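Local coordinates for protein CELL division inhibitor (Pyrococcus furiosus, PDB 1G3R) that probably binds and hydrolyses ATP as a P-loop ATPase of the MinD family, whose members act in cell division control, at residues V169-G174 / A195-D200; G12-T17 / L138-P143. All blocks are in the same frame, centred on the assembly; numbering follows the deposited sequence.

Interaction 1: residues V169-G174 / A195-D200. With ACP (phosphomethylphosphonic acid adenylate ester), chain C.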
loop_
_atom_site.group_PDB
_atom_site.type_symbol
_atom_site.label_atom_id
_atom_site.label_comp_id
_atom_site.label_asym_id
_atom_site.label_seq_id
_atom_site.Cartn_x
_atom_site.Cartn_y
_atom_site.Cartn_z
ATOM N N VAL A 169 -5.311 5.144 -8.543
ATOM C CA VAL A 169 -5.508 3.839 -9.141
ATOM C C VAL A 169 -7.005 3.566 -9.124
ATOM O O VAL A 169 -7.657 3.706 -8.082
ATOM C CB VAL A 169 -4.801 2.744 -8.316
ATOM C CG1 VAL A 169 -5.108 1.382 -8.896
ATOM C CG2 VAL A 169 -3.301 2.990 -8.291
ATOM N N LEU A 170 -7.557 3.203 -10.274
ATOM C CA LEU A 170 -8.980 2.896 -10.340
ATOM C C LEU A 170 -9.074 1.376 -10.220
ATOM O O LEU A 170 -8.944 0.641 -11.207
ATOM C CB LEU A 170 -9.584 3.364 -11.668
ATOM C CG LEU A 170 -10.938 4.088 -11.643
ATOM C CD1 LEU A 170 -11.641 3.766 -12.953
ATOM C CD2 LEU A 170 -11.811 3.656 -10.472
ATOM N N ASN A 171 -9.290 0.919 -8.993
ATOM C CA ASN A 171 -9.365 -0.499 -8.699
ATOM C C ASN A 171 -10.776 -1.046 -8.766
ATOM O O ASN A 171 -11.741 -0.322 -8.526
ATOM C CB ASN A 171 -8.812 -0.753 -7.299
ATOM C CG ASN A 171 -8.674 -2.227 -6.984
ATOM O OD1 ASN A 171 -8.786 -2.639 -5.831
ATOM N ND2 ASN A 171 -8.415 -3.028 -8.007
ATOM N N ARG A 172 -10.886 -2.333 -9.089
ATOM C CA ARG A 172 -12.176 -3.006 -9.138
ATOM C C ARG A 172 -13.046 -2.674 -10.347
ATOM O O ARG A 172 -14.164 -3.171 -10.456
ATOM C CB ARG A 172 -12.951 -2.688 -7.860
ATOM C CG ARG A 172 -12.286 -3.150 -6.574
ATOM C CD ARG A 172 -12.574 -4.613 -6.346
ATOM N NE ARG A 172 -12.788 -4.929 -4.939
ATOM C CZ ARG A 172 -13.475 -5.986 -4.514
ATOM N NH1 ARG A 172 -14.017 -6.825 -5.390
ATOM N NH2 ARG A 172 -13.621 -6.205 -3.214
ATOM N N TYR A 173 -12.548 -1.840 -11.250
ATOM C CA TYR A 173 -13.328 -1.472 -12.427
ATOM C C TYR A 173 -13.855 -2.705 -13.160
ATOM O O TYR A 173 -13.194 -3.741 -13.212
ATOM C CB TYR A 173 -12.493 -0.637 -13.397
ATOM C CG TYR A 173 -13.281 -0.181 -14.600
ATOM C CD1 TYR A 173 -14.354 0.706 -14.459
ATOM C CD2 TYR A 173 -12.981 -0.659 -15.880
ATOM C CE1 TYR A 173 -15.111 1.108 -15.563
ATOM C CE2 TYR A 173 -13.732 -0.266 -16.994
ATOM C CZ TYR A 173 -14.796 0.617 -16.829
ATOM O OH TYR A 173 -15.543 1.012 -17.924
ATOM N N GLY A 174 -15.044 -2.580 -13.741
ATOM C CA GLY A 174 -15.636 -3.696 -14.451
ATOM C C GLY A 174 -16.287 -4.635 -13.458
ATOM O O GLY A 174 -16.438 -5.829 -13.717
ATOM N N ALA A 195 -3.387 3.759 -13.380
ATOM C CA ALA A 195 -3.713 2.404 -13.812
ATOM C C ALA A 195 -5.136 1.983 -13.478
ATOM O O ALA A 195 -5.754 2.483 -12.539
ATOM C CB ALA A 195 -2.731 1.405 -13.198
ATOM N N VAL A 196 -5.652 1.055 -14.269
ATOM C CA VAL A 196 -6.985 0.525 -14.043
ATOM C C VAL A 196 -6.819 -0.938 -13.644
ATOM O O VAL A 196 -6.368 -1.759 -14.446
ATOM C CB VAL A 196 -7.859 0.598 -15.316
ATOM C CG1 VAL A 196 -9.223 -0.033 -15.048
ATOM C CG2 VAL A 196 -8.029 2.049 -15.747
ATOM N N ILE A 197 -7.150 -1.253 -12.394
ATOM C CA ILE A 197 -7.054 -2.624 -11.909
ATOM C C ILE A 197 -8.457 -3.198 -11.988
ATOM O O ILE A 197 -9.347 -2.785 -11.242
ATOM C CB ILE A 197 -6.576 -2.688 -10.450
ATOM C CG1 ILE A 197 -5.208 -2.014 -10.313
ATOM C CG2 ILE A 197 -6.498 -4.128 -10.005
ATOM C CD1 ILE A 197 -4.093 -2.689 -11.078
ATOM N N PRO A 198 -8.674 -4.153 -12.905
ATOM C CA PRO A 198 -9.974 -4.800 -13.107
ATOM C C PRO A 198 -10.431 -5.672 -11.950
ATOM O O PRO A 198 -9.636 -6.085 -11.110
ATOM C CB PRO A 198 -9.749 -5.621 -14.370
ATOM C CG PRO A 198 -8.320 -6.037 -14.221
ATOM C CD PRO A 198 -7.665 -4.739 -13.805
ATOM N N GLU A 199 -11.727 -5.933 -11.906
ATOM C CA GLU A 199 -12.293 -6.792 -10.879
ATOM C C GLU A 199 -11.938 -8.191 -11.373
ATOM O O GLU A 199 -12.600 -8.730 -12.258
ATOM C CB GLU A 199 -13.810 -6.610 -10.827
ATOM C CG GLU A 199 -14.552 -7.566 -9.903
ATOM C CD GLU A 199 -14.252 -7.317 -8.444
ATOM O OE1 GLU A 199 -14.010 -6.145 -8.085
ATOM O OE2 GLU A 199 -14.275 -8.288 -7.654
ATOM N N ASP A 200 -10.874 -8.763 -10.821
ATOM C CA ASP A 200 -10.427 -10.085 -11.239
ATOM C C ASP A 200 -10.347 -11.058 -10.064
ATOM O O ASP A 200 -9.581 -10.841 -9.128
ATOM C CB ASP A 200 -9.056 -9.964 -11.908
ATOM C CG ASP A 200 -8.633 -11.231 -12.610
ATOM O OD1 ASP A 200 -9.134 -12.315 -12.246
ATOM O OD2 ASP A 200 -7.784 -11.142 -13.519
HETATM P PG ACP C . -9.072 -2.178 4.595
HETATM O O1G ACP C . -9.665 -0.913 4.472
HETATM O O2G ACP C . -9.528 -2.884 5.779
HETATM O O3G ACP C . -7.603 -1.866 4.843
HETATM P PB ACP C . -8.137 -2.866 1.834
HETATM O O1B ACP C . -8.288 -1.609 1.156
HETATM O O2B ACP C . -6.709 -3.116 2.113
HETATM C C3B ACP C . -9.040 -3.061 3.249
HETATM P PA ACP C . -7.935 -5.275 0.365
HETATM O O1A ACP C . -7.666 -6.261 1.347
HETATM O O2A ACP C . -6.794 -4.937 -0.456
HETATM O O3A ACP C . -8.570 -4.009 0.889
HETATM O "O5'" ACP C . -8.977 -5.879 -0.528
HETATM C "C5'" ACP C . -10.284 -6.372 -0.083
HETATM C "C4'" ACP C . -10.614 -7.655 -0.752
HETATM O "O4'" ACP C . -10.973 -7.447 -2.150
HETATM C "C3'" ACP C . -9.488 -8.650 -0.801
HETATM O "O3'" ACP C . -9.938 -9.959 -0.444
HETATM C "C2'" ACP C . -8.982 -8.651 -2.204
HETATM O "O2'" ACP C . -8.456 -9.883 -2.671
HETATM C "C1'" ACP C . -10.135 -8.244 -3.023
HETATM N N9 ACP C . -9.799 -7.341 -4.157
HETATM C C8 ACP C . -9.125 -6.115 -4.220
HETATM N N7 ACP C . -9.010 -5.599 -5.408
HETATM C C5 ACP C . -9.642 -6.521 -6.220
HETATM C C6 ACP C . -9.873 -6.569 -7.630
HETATM N N6 ACP C . -9.434 -5.582 -8.408
HETATM N N1 ACP C . -10.562 -7.666 -8.156
HETATM C C2 ACP C . -11.004 -8.665 -7.339
HETATM N N3 ACP C . -10.826 -8.695 -5.993
HETATM C C4 ACP C . -10.137 -7.596 -5.489
#
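L170 and V196 pair in parallel where strands 169-171 and 195-198 run side by side, 13° apart in direction. The backbone ladder is firmest here: L170 N donates to A195 O at 3.0 Å, and the L170 carbonyl oxygen receives I197 N at 2.9 Å. On one face of the sheet the packing is close and buried. I197 holds CG1 anti to its carbonyl carbon (chi1 -58°), which lays that branch against V169 CG1 at 3.7 Å, while A225 and F226 of helix 221-235 also meet the isoleucine.

Past N171 the register slips by one residue in a beta bulge, and the edge becomes looser and partly exposed. The I197 carbonyl takes weak bonds from the N-H groups of both R172 and Y173, and the ladder resumes with E199 N to Y173 O at 2.9 Å. Here V196 CG1 rests obliquely beside Y173 CB at 3.7 Å, and the exposed G174 sits at the rim.

Polar side chains take over at the nucleotide. R172, bent at its second and third torsions, brings NH1 to E199 OE2 at 2.7 Å in a salt bridge; guanidinium and carboxylate are nearly coplanar, 26° apart. The adenine lies over one guanidinium face, offset toward its rim, and the N171 carboxamide lies beside the same base. P198 O accepts the nucleotide N6 at 2.8 Å, and D200 N donates to its N1 at 2.9 Å, while the D200 side chain caps the helix that follows.

A main-chain acceptor for the exocyclic amine and a main-chain donor for the ring nitrogen match adenine's own pattern. Guanine, with its oxo group and protonated N1, would oppose both, so the strand end is consistent with a base-selective site.

Interaction 2: residues G12-T17 / L138-P143. With MG (magnesium ion), chain B; ACP (phosphomethylphosphonic acid adenylate ester), chain C.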
loop_
_atom_site.group_PDB
_atom_site.type_symbol
_atom_site.label_atom_id
_atom_site.label_comp_id
_atom_site.label_asym_id
_atom_site.label_seq_id
_atom_site.Cartn_x
_atom_site.Cartn_y
_atom_site.Cartn_z
ATOM N N GLY A 12 -12.137 2.779 2.017
ATOM C CA GLY A 12 -11.780 1.493 2.591
ATOM C C GLY A 12 -12.423 0.400 1.755
ATOM O O GLY A 12 -13.376 0.672 1.013
ATOM N N GLY A 13 -11.919 -0.829 1.866
ATOM C CA GLY A 13 -12.467 -1.925 1.081
ATOM C C GLY A 13 -12.157 -1.679 -0.382
ATOM O O GLY A 13 -12.689 -2.332 -1.286
ATOM N N THR A 14 -11.270 -0.716 -0.596
ATOM C CA THR A 14 -10.844 -0.305 -1.922
ATOM C C THR A 14 -9.716 -1.170 -2.493
ATOM O O THR A 14 -9.555 -1.256 -3.714
ATOM C CB THR A 14 -10.393 1.174 -1.893
ATOM O OG1 THR A 14 -9.449 1.363 -0.827
ATOM C CG2 THR A 14 -11.590 2.101 -1.666
ATOM N N GLY A 15 -8.937 -1.803 -1.619
ATOM C CA GLY A 15 -7.851 -2.642 -2.089
ATOM C C GLY A 15 -6.442 -2.113 -1.860
ATOM O O GLY A 15 -5.525 -2.411 -2.632
ATOM N N LYS A 16 -6.264 -1.330 -0.801
ATOM C CA LYS A 16 -4.960 -0.772 -0.464
ATOM C C LYS A 16 -3.919 -1.862 -0.214
ATOM O O LYS A 16 -2.793 -1.791 -0.705
ATOM C CB LYS A 16 -5.077 0.100 0.785
ATOM C CG LYS A 16 -5.871 1.377 0.590
ATOM C CD LYS A 16 -5.969 2.166 1.892
ATOM C CE LYS A 16 -7.266 1.872 2.645
ATOM N NZ LYS A 16 -7.441 0.456 3.085
ATOM N N THR A 17 -4.302 -2.868 0.556
ATOM C CA THR A 17 -3.400 -3.957 0.879
ATOM C C THR A 17 -3.036 -4.754 -0.371
ATOM O O THR A 17 -1.897 -5.201 -0.537
ATOM C CB THR A 17 -4.040 -4.886 1.919
ATOM O OG1 THR A 17 -4.413 -4.114 3.065
ATOM C CG2 THR A 17 -3.061 -5.974 2.350
ATOM N N LEU A 138 0.035 7.386 -3.279
ATOM C CA LEU A 138 -0.669 6.717 -4.356
ATOM C C LEU A 138 -2.097 6.525 -3.892
ATOM O O LEU A 138 -2.368 5.748 -2.983
ATOM C CB LEU A 138 -0.025 5.363 -4.644
ATOM C CG LEU A 138 -0.702 4.535 -5.734
ATOM C CD1 LEU A 138 -0.773 5.334 -7.016
ATOM C CD2 LEU A 138 0.079 3.260 -5.956
ATOM N N LEU A 139 -3.012 7.244 -4.518
ATOM C CA LEU A 139 -4.411 7.153 -4.145
ATOM C C LEU A 139 -5.060 5.929 -4.762
ATOM O O LEU A 139 -4.941 5.696 -5.959
ATOM C CB LEU A 139 -5.156 8.417 -4.594
ATOM C CG LEU A 139 -4.547 9.771 -4.196
ATOM C CD1 LEU A 139 -5.414 10.894 -4.744
ATOM C CD2 LEU A 139 -4.437 9.884 -2.682
ATOM N N VAL A 140 -5.742 5.149 -3.929
ATOM C CA VAL A 140 -6.439 3.944 -4.376
ATOM C C VAL A 140 -7.936 4.189 -4.244
ATOM O O VAL A 140 -8.399 4.647 -3.204
ATOM C CB VAL A 140 -6.074 2.722 -3.504
ATOM C CG1 VAL A 140 -6.849 1.501 -3.965
ATOM C CG2 VAL A 140 -4.589 2.462 -3.579
ATOM N N THR A 141 -8.698 3.877 -5.286
ATOM C CA THR A 141 -10.130 4.107 -5.219
ATOM C C THR A 141 -10.945 3.188 -6.115
ATOM O O THR A 141 -10.419 2.587 -7.050
ATOM C CB THR A 141 -10.452 5.563 -5.593
ATOM O OG1 THR A 141 -11.850 5.814 -5.393
ATOM C CG2 THR A 141 -10.080 5.826 -7.053
ATOM N N ASN A 142 -12.238 3.095 -5.809
ATOM C CA ASN A 142 -13.180 2.273 -6.567
ATOM C C ASN A 142 -14.018 3.165 -7.481
ATOM O O ASN A 142 -14.134 4.365 -7.244
ATOM C CB ASN A 142 -14.121 1.523 -5.621
ATOM C CG ASN A 142 -13.381 0.658 -4.617
ATOM O OD1 ASN A 142 -12.549 -0.176 -4.983
ATOM N ND2 ASN A 142 -13.691 0.846 -3.339
ATOM N N PRO A 143 -14.617 2.586 -8.535
ATOM C CA PRO A 143 -15.446 3.348 -9.476
ATOM C C PRO A 143 -16.758 3.844 -8.851
ATOM O O PRO A 143 -17.775 3.968 -9.534
ATOM C CB PRO A 143 -15.692 2.348 -10.608
ATOM C CG PRO A 143 -14.486 1.453 -10.548
ATOM C CD PRO A 143 -14.350 1.236 -9.063
HETATM MG MG MG B . -6.009 -3.448 4.522
HETATM P PG ACP C . -9.072 -2.178 4.595
HETATM O O1G ACP C . -9.665 -0.913 4.472
HETATM O O2G ACP C . -9.528 -2.884 5.779
HETATM O O3G ACP C . -7.603 -1.866 4.843
HETATM P PB ACP C . -8.137 -2.866 1.834
HETATM O O1B ACP C . -8.288 -1.609 1.156
HETATM O O2B ACP C . -6.709 -3.116 2.113
HETATM C C3B ACP C . -9.040 -3.061 3.249
HETATM P PA ACP C . -7.935 -5.275 0.365
HETATM O O1A ACP C . -7.666 -6.261 1.347
HETATM O O2A ACP C . -6.794 -4.937 -0.456
HETATM O O3A ACP C . -8.570 -4.009 0.889
HETATM O "O5'" ACP C . -8.977 -5.879 -0.528
HETATM C "C5'" ACP C . -10.284 -6.372 -0.083
HETATM C "C4'" ACP C . -10.614 -7.655 -0.752
HETATM O "O4'" ACP C . -10.973 -7.447 -2.150
HETATM C "C3'" ACP C . -9.488 -8.650 -0.801
HETATM O "O3'" ACP C . -9.938 -9.959 -0.444
HETATM C "C2'" ACP C . -8.982 -8.651 -2.204
HETATM O "O2'" ACP C . -8.456 -9.883 -2.671
HETATM C "C1'" ACP C . -10.135 -8.244 -3.023
HETATM N N9 ACP C . -9.799 -7.341 -4.157
HETATM C C8 ACP C . -9.125 -6.115 -4.220
HETATM N N7 ACP C . -9.010 -5.599 -5.408
HETATM C C5 ACP C . -9.642 -6.521 -6.220
HETATM C C6 ACP C . -9.873 -6.569 -7.630
HETATM N N6 ACP C . -9.434 -5.582 -8.408
HETATM N N1 ACP C . -10.562 -7.666 -8.156
HETATM C C2 ACP C . -11.004 -8.665 -7.339
HETATM N N3 ACP C . -10.826 -8.695 -5.993
HETATM C C4 ACP C . -10.137 -7.596 -5.489
HETATM O O HOH W 1 -5.013 -1.147 4.006
HETATM O O HOH W 2 -6.762 -5.692 3.806
#
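T14 packs against V140 and N142, the meeting point of the phosphate-binding loop with the end of strand 138-141. V140 CG1 comes within 3.9 Å of T14 O and 4.1 Å of T14 OG1, and its CB lies 4.3 Å from K16 CG. The N142 carboxamide lies against the T14 methyl, with CG 3.7 Å from T14 CG2; its own CG stands anti to the carbonyl carbon (chi1 -57°), turning the amide toward the loop. An alanine in place of N142 would probably open a gap beside the T14 methyl and leave that threonine freer to shift.

This mixed seat, a valine methyl beside a carboxamide, backs the Walker A loop as it wraps the ATP analogue. O1B is gripped by three donors, G15 N at 2.9 Å, K16 N at 2.8 Å and K16 NZ at 3.0 Å, and the lysine's ammonium also bonds O1G. T17 adds its N-H to O2B and its OG1 to the magnesium ion at 2.3 Å, beside two phosphate oxygens and two waters.

A second shell fixes these groups: D118 bonds T17 OG1, while S9 OG meets both the T14 hydroxyl and V140 O. Farther out, C147 of helix 145-161 touches T14, and strand 138-141 lies between strands 3-8 and 164-173, beside the start of helix 16-29.

From the N terminus, the chain passes through strand 3-8 into the loop that opens interaction 2, then travels 120 residues before 138-143 returns to close it. That long excursion includes strands 34-38 and 114-118. Only afterwards does interaction 1 open at 169, to close across 20 residues containing helix 182-189, the crossover of a beta-alpha-beta unit. The two closures therefore follow in series, neither nesting nor crossing. They are joined across the sheet, where V169 N and N171 N probably donate to the carbonyls of L139 and T141. Together they bring the loop for the phosphates and the end of edge strand 193-198 for the base onto one nucleotide.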